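Local coordinates for protein fructosyl amine:oxygen oxidoreductase (Neosartorya fumigata, PDB 4WCT) that probably catalyses the FAD-dependent oxidative cleavage of fructosyl amines (Amadori products), acting as a deglycating enzyme that uses oxygen as electron acceptor, at residues P303-F308 with Q445-D450; E333-D338 with G436-I441; A355-D360 with D450-I455. All coordinates share one frame; numbering follows the deposited sequence. Where two conformers were deposited one is given.

Contact 1 (P303-F308 with Q445-D450); sequences PGYCNF and QQVGED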
loop_
_atom_site.group_PDB
_atom_site.type_symbol
_atom_site.label_atom_id
_atom_site.label_comp_id
_atom_site.label_asym_id
_atom_site.label_seq_id
_atom_site.Cartn_x
_atom_site.Cartn_y
_atom_site.Cartn_z
ATOM N N PRO A 303 -2.788 12.950 6.723
ATOM C CA PRO A 303 -3.307 12.792 5.371
ATOM C C PRO A 303 -2.285 12.556 4.267
ATOM O O PRO A 303 -2.678 12.204 3.144
ATOM C CB PRO A 303 -4.099 14.088 5.135
ATOM C CG PRO A 303 -4.431 14.570 6.511
ATOM C CD PRO A 303 -3.242 14.212 7.348
ATOM N N GLY A 304 -0.998 12.687 4.600
ATOM C CA GLY A 304 0.056 12.410 3.646
ATOM C C GLY A 304 0.905 13.616 3.311
ATOM O O GLY A 304 0.484 14.790 3.502
ATOM N N TYR A 305 2.141 13.331 2.916
ATOM C CA TYR A 305 3.030 14.301 2.311
ATOM C C TYR A 305 3.070 14.130 0.786
ATOM O O TYR A 305 3.260 13.024 0.247
ATOM C CB TYR A 305 4.452 14.084 2.828
ATOM C CG TYR A 305 4.694 14.421 4.271
ATOM C CD1 TYR A 305 5.113 15.690 4.647
ATOM C CD2 TYR A 305 4.605 13.439 5.248
ATOM C CE1 TYR A 305 5.441 15.976 5.965
ATOM C CE2 TYR A 305 4.865 13.727 6.568
ATOM C CZ TYR A 305 5.258 15.004 6.923
ATOM O OH TYR A 305 5.547 15.275 8.255
ATOM N N CYS A 306 2.936 15.225 0.072
ATOM C CA CYS A 306 3.286 15.233 -1.342
ATOM C C CYS A 306 4.569 16.028 -1.526
ATOM O O CYS A 306 5.122 16.601 -0.572
ATOM C CB CYS A 306 2.141 15.846 -2.167
ATOM S SG CYS A 306 0.592 14.954 -2.127
ATOM N N ASN A 307 5.152 15.922 -2.718
ATOM C CA ASN A 307 6.366 16.680 -3.026
ATOM C C ASN A 307 6.097 17.502 -4.279
ATOM O O ASN A 307 6.252 17.013 -5.400
ATOM C CB ASN A 307 7.552 15.747 -3.239
ATOM C CG ASN A 307 8.822 16.494 -3.499
ATOM O OD1 ASN A 307 9.128 17.460 -2.804
ATOM N ND2 ASN A 307 9.572 16.071 -4.506
ATOM N N PHE A 308 5.484 18.667 -4.074
ATOM C CA PHE A 308 4.817 19.394 -5.150
ATOM C C PHE A 308 5.830 20.210 -5.962
ATOM O O PHE A 308 6.515 21.081 -5.425
ATOM C CB PHE A 308 3.747 20.324 -4.610
ATOM C CG PHE A 308 2.508 19.632 -4.123
ATOM C CD1 PHE A 308 1.789 18.782 -4.951
ATOM C CD2 PHE A 308 2.036 19.861 -2.853
ATOM C CE1 PHE A 308 0.668 18.130 -4.510
ATOM C CE2 PHE A 308 0.838 19.268 -2.427
ATOM C CZ PHE A 308 0.167 18.402 -3.241
ATOM N N GLN A 445 8.474 20.004 0.013
ATOM C CA GLN A 445 9.213 21.202 -0.403
ATOM C C GLN A 445 9.228 22.245 0.712
ATOM O O GLN A 445 10.014 23.185 0.640
ATOM C CB GLN A 445 8.618 21.792 -1.669
ATOM C CG GLN A 445 8.815 20.913 -2.898
ATOM C CD GLN A 445 10.260 20.846 -3.351
ATOM O OE1 GLN A 445 10.903 21.885 -3.559
ATOM N NE2 GLN A 445 10.826 19.640 -3.359
ATOM N N GLN A 446 8.340 22.099 1.697
ATOM C CA GLN A 446 8.314 22.991 2.862
ATOM C C GLN A 446 8.933 22.371 4.104
ATOM O O GLN A 446 8.886 22.962 5.184
ATOM C CB GLN A 446 6.877 23.420 3.141
ATOM C CG GLN A 446 6.274 24.221 1.999
ATOM C CD GLN A 446 4.818 24.603 2.219
ATOM O OE1 GLN A 446 4.020 23.822 2.735
ATOM N NE2 GLN A 446 4.453 25.796 1.760
ATOM N N VAL A 447 9.611 21.236 3.938
ATOM C CA VAL A 447 10.312 20.583 5.046
ATOM C C VAL A 447 11.770 20.948 4.922
ATOM O O VAL A 447 12.390 20.682 3.921
ATOM C CB VAL A 447 10.114 19.037 5.063
ATOM C CG1 VAL A 447 10.864 18.407 6.220
ATOM C CG2 VAL A 447 8.631 18.690 5.174
ATOM N N GLY A 448 12.317 21.573 5.968
ATOM C CA GLY A 448 13.706 22.006 5.935
ATOM C C GLY A 448 14.670 20.848 5.786
ATOM O O GLY A 448 14.446 19.772 6.331
ATOM N N GLU A 449 15.843 21.124 5.241
ATOM C CA GLU A 449 16.880 20.116 5.139
ATOM C C GLU A 449 17.315 19.584 6.496
ATOM O O GLU A 449 17.709 18.428 6.608
ATOM C CB GLU A 449 18.104 20.670 4.383
ATOM C CG GLU A 449 17.922 20.677 2.875
ATOM C CD GLU A 449 18.773 21.723 2.175
ATOM O OE1 GLU A 449 20.000 21.508 2.061
ATOM O OE2 GLU A 449 18.213 22.741 1.709
ATOM N N ASP A 450 17.226 20.415 7.533
ATOM C CA ASP A 450 17.676 20.037 8.852
ATOM C C ASP A 450 16.528 19.564 9.741
ATOM O O ASP A 450 16.698 19.361 10.938
ATOM C CB ASP A 450 18.390 21.208 9.537
ATOM C CG ASP A 450 17.502 22.414 9.697
ATOM O OD1 ASP A 450 16.348 22.410 9.210
ATOM O OD2 ASP A 450 18.028 23.441 10.146
#
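The strand 295-310 of the large mixed sheet, which pairs in parallel with the short strand 442-443, is met here by the chain that runs on from that partner. Asn-307 and Gln-445 join side chain to side chain: Gln-445 NE2 donates to Asn-307 OD1 at 2.8 Å in a nearly straight bond (N-H...O 174°). The acceptor lies in the amide plane of Gln-445, yet the two amide planes are turned 47° against each other. The bend at chi2 (-69°) turns the Gln-445 amide toward Asn-307, while its CG lies 3.4 Å from Phe-308 O. Further along, Val-447 CG2 approaches the Tyr-305 ring obliquely, 4.3 Å from CE1. Phe-444 stacks on the same ring, and the phenol oxygen is hydrogen-bonded to Glu-331 and Arg-335. The other end of the Asn-307 amide, ND2, donates to Val-321 O, while Asp-443 OD2 takes the backbone N-H of both Phe-308 and Gln-445. With oxygen and nitrogen both engaged, the amide orientation of Asn-307 is probably fixed, linking Val-321 to Gln-445, although Gln-445 itself sits at an exposed position.

Contact 2 (E333-D338 with G436-I441); sequences EARARD and GGPDRI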
loop_
_atom_site.group_PDB
_atom_site.type_symbol
_atom_site.label_atom_id
_atom_site.label_comp_id
_atom_site.label_asym_id
_atom_site.label_seq_id
_atom_site.Cartn_x
_atom_site.Cartn_y
_atom_site.Cartn_z
ATOM N N GLU A 333 8.274 11.914 13.554
ATOM C CA GLU A 333 8.786 11.257 14.747
ATOM C C GLU A 333 8.033 11.697 16.003
ATOM O O GLU A 333 7.609 10.860 16.822
ATOM C CB GLU A 333 10.280 11.509 14.922
ATOM C CG GLU A 333 10.803 10.985 16.264
ATOM C CD GLU A 333 12.240 11.358 16.557
ATOM O OE1 GLU A 333 12.785 12.310 15.935
ATOM O OE2 GLU A 333 12.794 10.777 17.510
ATOM N N ALA A 334 7.753 13.000 16.123
ATOM C CA ALA A 334 7.059 13.501 17.303
ATOM C C ALA A 334 5.629 12.953 17.390
ATOM O O ALA A 334 5.164 12.636 18.486
ATOM C CB ALA A 334 7.072 15.026 17.333
ATOM N N ARG A 335 4.957 12.815 16.247
ATOM C CA ARG A 335 3.603 12.254 16.225
ATOM C C ARG A 335 3.628 10.780 16.630
ATOM O O ARG A 335 2.741 10.312 17.345
ATOM C CB ARG A 335 2.934 12.437 14.867
ATOM C CG ARG A 335 2.550 13.874 14.570
ATOM C CD ARG A 335 1.789 14.009 13.260
ATOM N NE ARG A 335 2.569 13.570 12.126
ATOM C CZ ARG A 335 3.133 14.368 11.231
ATOM N NH1 ARG A 335 3.037 15.690 11.348
ATOM N NH2 ARG A 335 3.800 13.833 10.207
ATOM N N ALA A 336 4.647 10.059 16.168
ATOM C CA ALA A 336 4.802 8.651 16.571
ATOM C C ALA A 336 4.991 8.531 18.068
ATOM O O ALA A 336 4.419 7.645 18.705
ATOM C CB ALA A 336 5.956 7.969 15.851
ATOM N N ARG A 337 5.758 9.434 18.657
ATOM C CA ARG A 337 6.003 9.372 20.083
ATOM C C ARG A 337 4.778 9.774 20.882
ATOM O O ARG A 337 4.533 9.230 21.956
ATOM C CB ARG A 337 7.205 10.240 20.453
ATOM C CG ARG A 337 8.506 9.722 19.895
ATOM C CD ARG A 337 9.672 10.467 20.466
ATOM N NE ARG A 337 10.934 10.093 19.826
ATOM C CZ ARG A 337 11.592 8.962 20.060
ATOM N NH1 ARG A 337 11.160 8.114 20.976
ATOM N NH2 ARG A 337 12.693 8.648 19.367
ATOM N N ASP A 338 3.979 10.686 20.336
ATOM C CA ASP A 338 2.678 11.019 20.909
ATOM C C ASP A 338 1.725 9.799 20.950
ATOM O O ASP A 338 1.121 9.512 21.985
ATOM C CB ASP A 338 2.031 12.139 20.099
ATOM C CG ASP A 338 0.614 12.456 20.564
ATOM O OD1 ASP A 338 0.474 13.056 21.642
ATOM O OD2 ASP A 338 -0.372 12.036 19.906
ATOM N N GLY A 436 -5.462 13.152 11.190
ATOM C CA GLY A 436 -4.271 13.153 12.017
ATOM C C GLY A 436 -3.261 14.224 11.659
ATOM O O GLY A 436 -3.371 14.879 10.623
ATOM N N GLY A 437 -2.320 14.483 12.558
ATOM C CA GLY A 437 -1.351 15.526 12.344
ATOM C C GLY A 437 -2.014 16.873 12.152
ATOM O O GLY A 437 -2.990 17.227 12.844
ATOM N N PRO A 438 -1.591 17.594 11.123
ATOM C CA PRO A 438 -2.193 18.899 10.838
ATOM C C PRO A 438 -3.543 18.843 10.116
ATOM O O PRO A 438 -4.128 19.879 9.838
ATOM C CB PRO A 438 -1.118 19.577 9.979
ATOM C CG PRO A 438 -0.464 18.441 9.278
ATOM C CD PRO A 438 -0.465 17.291 10.230
ATOM N N ASP A 439 -4.068 17.657 9.839
ATOM C CA ASP A 439 -5.345 17.521 9.138
ATOM C C ASP A 439 -5.330 18.314 7.833
ATOM O O ASP A 439 -6.330 18.894 7.406
ATOM C CB ASP A 439 -6.517 17.926 10.029
ATOM C CG ASP A 439 -6.896 16.835 11.008
ATOM O OD1 ASP A 439 -7.061 15.676 10.576
ATOM O OD2 ASP A 439 -6.746 17.079 12.215
ATOM N N ARG A 440 -4.182 18.272 7.164
ATOM C CA ARG A 440 -4.068 18.762 5.819
ATOM C C ARG A 440 -2.916 18.039 5.136
ATOM O O ARG A 440 -2.078 17.399 5.793
ATOM C CB ARG A 440 -3.839 20.275 5.814
ATOM C CG ARG A 440 -2.491 20.740 6.294
ATOM C CD ARG A 440 -2.506 22.286 6.351
ATOM N NE ARG A 440 -1.182 22.789 6.663
ATOM C CZ ARG A 440 -0.788 23.150 7.883
ATOM N NH1 ARG A 440 -1.671 23.345 8.829
ATOM N NH2 ARG A 440 0.469 23.468 8.100
ATOM N N ILE A 441 -2.952 18.060 3.808
ATOM C CA ILE A 441 -1.851 17.550 3.002
ATOM C C ILE A 441 -0.630 18.428 3.179
ATOM O O ILE A 441 -0.730 19.674 3.149
ATOM C CB ILE A 441 -2.216 17.496 1.509
ATOM C CG1 ILE A 441 -3.312 16.452 1.263
ATOM C CG2 ILE A 441 -0.974 17.205 0.686
ATOM C CD1 ILE A 441 -2.832 15.010 1.403
#
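Arg-335, on helix 330-343, meets the turn at Gly-437 and Pro-438 through van der Waals packing alone. Its aliphatic part makes the nearest approach, CD lying 3.6 Å from Gly-437 CA. Further out, NH1 comes within 4.0 Å of Pro-438 CD, the arginine chain crossing the proline ring at about a right angle. The bend at chi3 (-61°) turns the guanidinium away from a straight extension of the chain, and both turn residues meet that group obliquely. No hydrogen bond joins the two segments.

The polar end of Arg-335 is engaged by strand 295-310 instead, where NE forms a salt bridge with Asp-300. This pairing would help hold the guanidinium in place beside the turn.

Within the helix segment, one turn of helix apart, Arg-337 grips Glu-333 side-on, NH2 (2.8 Å) and NE (3.0 Å) both reaching the single oxygen OE2. That oxygen lies in the guanidinium plane; OE2 offers its anti lone pair to NH2, whereas NE meets it from above the carboxylate plane. In the loop, Gly-436 N donates to Asp-439 OD1 at 3.1 Å, also from above the carboxylate plane, and Asp-439 N returns a bond to Gly-436 O at 3.0 Å.

The backbone bond closes a type II' beta turn from Gly-436 to Asp-439, with Gly-437 at positive phi (59°) and Pro-438 following it, and the Asp-439 carboxylate adds a second link to Gly-436 N. The contact is thus a surface one between a helix and a beta turn, placed just ahead of strand 442-443, at the margin of the large mixed sheet.

Contact 3 (A355-D360 with D450-I455); sequences ARICWD and DQWTKI. With FAD (flavin-adenine dinucleotide), chain C.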
loop_
_atom_site.group_PDB
_atom_site.type_symbol
_atom_site.label_atom_id
_atom_site.label_comp_id
_atom_site.label_asym_id
_atom_site.label_seq_id
_atom_site.Cartn_x
_atom_site.Cartn_y
_atom_site.Cartn_z
ATOM N N ALA A 355 13.988 4.567 10.114
ATOM C CA ALA A 355 12.799 5.288 9.710
ATOM C C ALA A 355 12.857 5.543 8.204
ATOM O O ALA A 355 13.953 5.638 7.626
ATOM C CB ALA A 355 12.681 6.610 10.467
ATOM N N ARG A 356 11.696 5.616 7.560
ATOM C CA ARG A 356 11.664 5.986 6.161
ATOM C C ARG A 356 10.345 6.623 5.768
ATOM O O ARG A 356 9.269 6.348 6.367
ATOM C CB ARG A 356 11.996 4.801 5.233
ATOM C CG ARG A 356 10.884 3.826 4.914
ATOM C CD ARG A 356 11.408 2.749 3.994
ATOM N NE ARG A 356 10.395 1.791 3.524
ATOM C CZ ARG A 356 9.749 1.866 2.355
ATOM N NH1 ARG A 356 9.815 2.929 1.570
ATOM N NH2 ARG A 356 9.042 0.836 1.958
ATOM N N ILE A 357 10.394 7.326 4.642
ATOM C CA ILE A 357 9.195 7.672 3.926
ATOM C C ILE A 357 8.839 6.556 2.933
ATOM O O ILE A 357 9.708 5.832 2.466
ATOM C CB ILE A 357 9.277 9.041 3.260
ATOM C CG1 ILE A 357 10.322 9.092 2.144
ATOM C CG2 ILE A 357 9.532 10.102 4.343
ATOM C CD1 ILE A 357 10.407 10.433 1.446
ATOM N N CYS A 358 7.550 6.441 2.640
ATOM C CA CYS A 358 7.020 5.323 1.862
ATOM C C CYS A 358 5.944 5.918 0.950
ATOM O O CYS A 358 5.029 6.597 1.438
ATOM C CB CYS A 358 6.438 4.313 2.863
ATOM S SG CYS A 358 5.415 2.982 2.226
ATOM N N TRP A 359 5.996 5.617 -0.347
ATOM C CA TRP A 359 5.137 6.258 -1.314
ATOM C C TRP A 359 4.081 5.313 -1.855
ATOM O O TRP A 359 4.398 4.187 -2.274
ATOM C CB TRP A 359 5.968 6.770 -2.496
ATOM C CG TRP A 359 6.831 7.942 -2.093
ATOM C CD1 TRP A 359 8.102 7.908 -1.596
ATOM C CD2 TRP A 359 6.468 9.328 -2.180
ATOM N NE1 TRP A 359 8.553 9.174 -1.377
ATOM C CE2 TRP A 359 7.595 10.078 -1.752
ATOM C CE3 TRP A 359 5.362 9.999 -2.665
ATOM C CZ2 TRP A 359 7.598 11.480 -1.715
ATOM C CZ3 TRP A 359 5.358 11.395 -2.618
ATOM C CH2 TRP A 359 6.455 12.115 -2.132
ATOM N N ASP A 360 2.876 5.833 -1.975
ATOM C CA ASP A 360 1.808 5.176 -2.751
ATOM C C ASP A 360 1.208 6.235 -3.679
ATOM O O ASP A 360 1.723 7.361 -3.771
ATOM C CB ASP A 360 0.749 4.649 -1.808
ATOM C CG ASP A 360 -0.057 3.457 -2.373
ATOM O OD1 ASP A 360 -0.028 3.167 -3.603
ATOM O OD2 ASP A 360 -0.910 2.912 -1.595
ATOM N N ASP A 450 17.226 20.415 7.533
ATOM C CA ASP A 450 17.676 20.037 8.852
ATOM C C ASP A 450 16.528 19.564 9.741
ATOM O O ASP A 450 16.698 19.361 10.938
ATOM C CB ASP A 450 18.390 21.208 9.537
ATOM C CG ASP A 450 17.502 22.414 9.697
ATOM O OD1 ASP A 450 16.348 22.410 9.210
ATOM O OD2 ASP A 450 18.028 23.441 10.146
ATOM N N GLN A 451 15.386 19.272 9.124
ATOM C CA GLN A 451 14.142 18.976 9.812
ATOM C C GLN A 451 13.820 17.468 9.746
ATOM O O GLN A 451 12.658 17.098 9.878
ATOM C CB GLN A 451 13.014 19.759 9.127
ATOM C CG GLN A 451 11.613 19.574 9.700
ATOM C CD GLN A 451 11.493 20.062 11.115
ATOM O OE1 GLN A 451 12.355 20.804 11.603
ATOM N NE2 GLN A 451 10.442 19.610 11.816
ATOM N N TRP A 452 14.828 16.629 9.524
ATOM C CA TRP A 452 14.626 15.177 9.398
ATOM C C TRP A 452 15.312 14.455 10.559
ATOM O O TRP A 452 16.261 14.972 11.162
ATOM C CB TRP A 452 15.203 14.694 8.070
ATOM C CG TRP A 452 14.502 15.201 6.894
ATOM C CD1 TRP A 452 14.654 16.428 6.308
ATOM C CD2 TRP A 452 13.531 14.503 6.115
ATOM N NE1 TRP A 452 13.875 16.514 5.188
ATOM C CE2 TRP A 452 13.173 15.348 5.040
ATOM C CE3 TRP A 452 13.016 13.202 6.137
ATOM C CZ2 TRP A 452 12.293 14.941 4.036
ATOM C CZ3 TRP A 452 12.162 12.813 5.149
ATOM C CH2 TRP A 452 11.800 13.667 4.109
ATOM N N THR A 453 14.875 13.224 10.842
ATOM C CA THR A 453 15.623 12.351 11.719
ATOM C C THR A 453 17.040 12.147 11.164
ATOM O O THR A 453 17.310 12.376 9.966
ATOM C CB THR A 453 14.912 10.988 11.923
ATOM O OG1 THR A 453 14.663 10.362 10.655
ATOM C CG2 THR A 453 13.571 11.181 12.643
ATOM N N LYS A 454 17.931 11.753 12.068
ATOM C CA LYS A 454 19.358 11.620 11.781
ATOM C C LYS A 454 19.843 10.268 12.274
ATOM O O LYS A 454 20.982 10.110 12.711
ATOM C CB LYS A 454 20.125 12.809 12.388
ATOM C CG LYS A 454 19.766 14.109 11.674
ATOM C CD LYS A 454 20.015 15.354 12.535
ATOM C CE LYS A 454 19.459 16.614 11.848
ATOM N NZ LYS A 454 18.020 16.894 12.189
ATOM N N ILE A 455 19.050 9.249 11.963
ATOM C CA ILE A 455 19.372 7.902 12.369
ATOM C C ILE A 455 20.595 7.441 11.600
ATOM O O ILE A 455 20.641 7.551 10.391
ATOM C CB ILE A 455 18.188 6.935 12.115
ATOM C CG1 ILE A 455 16.970 7.387 12.935
ATOM C CG2 ILE A 455 18.568 5.508 12.514
ATOM C CD1 ILE A 455 15.655 6.884 12.377
HETATM P PA FAD C . 5.019 -0.760 -4.855
HETATM O O1A FAD C . 4.886 -1.913 -3.903
HETATM O O2A FAD C . 5.550 0.559 -4.388
HETATM O O5B FAD C . 5.897 -1.282 -6.050
HETATM C C5B FAD C . 6.216 -0.402 -7.138
HETATM C C4B FAD C . 7.460 -0.951 -7.830
HETATM O O4B FAD C . 7.680 -0.210 -9.074
HETATM C C3B FAD C . 8.739 -0.834 -7.007
HETATM O O3B FAD C . 9.398 -2.100 -6.844
HETATM C C2B FAD C . 9.600 0.143 -7.813
HETATM O O2B FAD C . 11.009 -0.026 -7.677
HETATM C C1B FAD C . 9.070 -0.066 -9.233
HETATM N N9A FAD C . 9.340 1.102 -10.100
HETATM C C8A FAD C . 9.317 2.404 -9.762
HETATM N N7A FAD C . 9.683 3.174 -10.813
HETATM C C5A FAD C . 9.853 2.322 -11.858
HETATM C C6A FAD C . 10.301 2.467 -13.237
HETATM N N6A FAD C . 10.571 3.682 -13.747
HETATM N N1A FAD C . 10.456 1.334 -13.954
HETATM C C2A FAD C . 10.175 0.111 -13.485
HETATM N N3A FAD C . 9.798 -0.093 -12.211
HETATM C C4A FAD C . 9.637 0.971 -11.388
HETATM N N1 FAD C . -1.620 -1.139 2.365
HETATM C C2 FAD C . -2.337 -2.091 3.060
HETATM O O2 FAD C . -3.012 -2.881 2.404
HETATM N N3 FAD C . -2.216 -2.230 4.383
HETATM C C4 FAD C . -1.504 -1.360 5.130
HETATM O O4 FAD C . -1.375 -1.443 6.383
HETATM C C4X FAD C . -0.745 -0.314 4.467
HETATM N N5 FAD C . 0.003 0.569 5.181
HETATM C C5X FAD C . 0.886 1.368 4.507
HETATM C C6 FAD C . 1.837 2.118 5.191
HETATM C C7 FAD C . 2.649 2.999 4.502
HETATM C C7M FAD C . 3.705 3.735 5.246
HETATM C C8 FAD C . 2.546 3.082 3.039
HETATM C C8M FAD C . 3.420 3.973 2.236
HETATM C C9 FAD C . 1.684 2.270 2.344
HETATM C C9A FAD C . 0.808 1.452 3.027
HETATM N N10 FAD C . -0.137 0.694 2.330
HETATM C C10 FAD C . -0.859 -0.272 3.033
HETATM C "C1'" FAD C . -0.354 0.750 0.891
HETATM C "C2'" FAD C . 0.416 -0.320 0.132
HETATM O "O2'" FAD C . 1.750 -0.297 0.619
HETATM C "C3'" FAD C . 0.372 0.017 -1.364
HETATM O "O3'" FAD C . -0.974 0.326 -1.757
HETATM C "C4'" FAD C . 0.924 -1.126 -2.220
HETATM O "O4'" FAD C . 2.126 -1.623 -1.634
HETATM C "C5'" FAD C . 1.232 -0.567 -3.603
HETATM O "O5'" FAD C . 1.703 -1.631 -4.429
HETATM P P FAD C . 2.325 -1.294 -5.872
HETATM O O1P FAD C . 2.778 -2.599 -6.487
HETATM O O2P FAD C . 1.330 -0.407 -6.581
HETATM O O3P FAD C . 3.614 -0.408 -5.514
#
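With chi1 at 66°, Ile-357, on strand 352-362 of the large mixed sheet of this FAD-dependent oxidoreductase, holds CG1 between its backbone N and carbonyl carbon and sends CG2 to the edge of the Trp-452 indole, in the ring plane and 3.9 Å from CZ3. Trp-452, its CG anti to the carbonyl carbon, presents that edge at about a right angle to the isoleucine. A C-terminal segment without regular structure thus packs on the strand. At the far end Ile-455 CD1 sits 3.5 Å from Ala-355 CB. No hydrogen bond crosses the contact; Thr-453 OG1, near Ala-355 CB, is held by Gln-327 and Ile-328. The loop holds its own shape: Lys-454 NZ bonds to Trp-452 O (2.8 Å), nearly along the C=O axis, and to Asp-450 O from above the carbonyl plane. Lys-325 makes a cation-pi contact with the indole. The alternation of the strand turns Ile-357 to the loop while Cys-358 reaches the flavin, where its SG is placed 2.2 Å from FAD C8M, a doubtful distance but consistent with the 8-alpha-S-cysteinyl flavin link known in this family. Two residues on, Asp-360 OD2 accepts a hydrogen bond of 2.6 Å from FAD O3'.

How the contacts relate
Contacts 1 and 3 are largely buried and both reach the large mixed sheet, on strands 295-310 and 352-362, each of which pairs with strand 253-263; contact 2 lies at the surface, against helix 330-343. All three use the C-terminal part of the chain, and contacts 1 and 3 share Asp-450. Contact 1 rests on an amide-amide bond, contact 3 on apolar packing against a strand that further along meets the flavin, and contact 2 on aliphatic packing with its charges paired away from the interface. Contacts 1 and 2 meet where Tyr-305 reaches Arg-335, Val-447 CG1 packs 3.7 Å from Trp-452 NE1, and Glu-333 touches Thr-453.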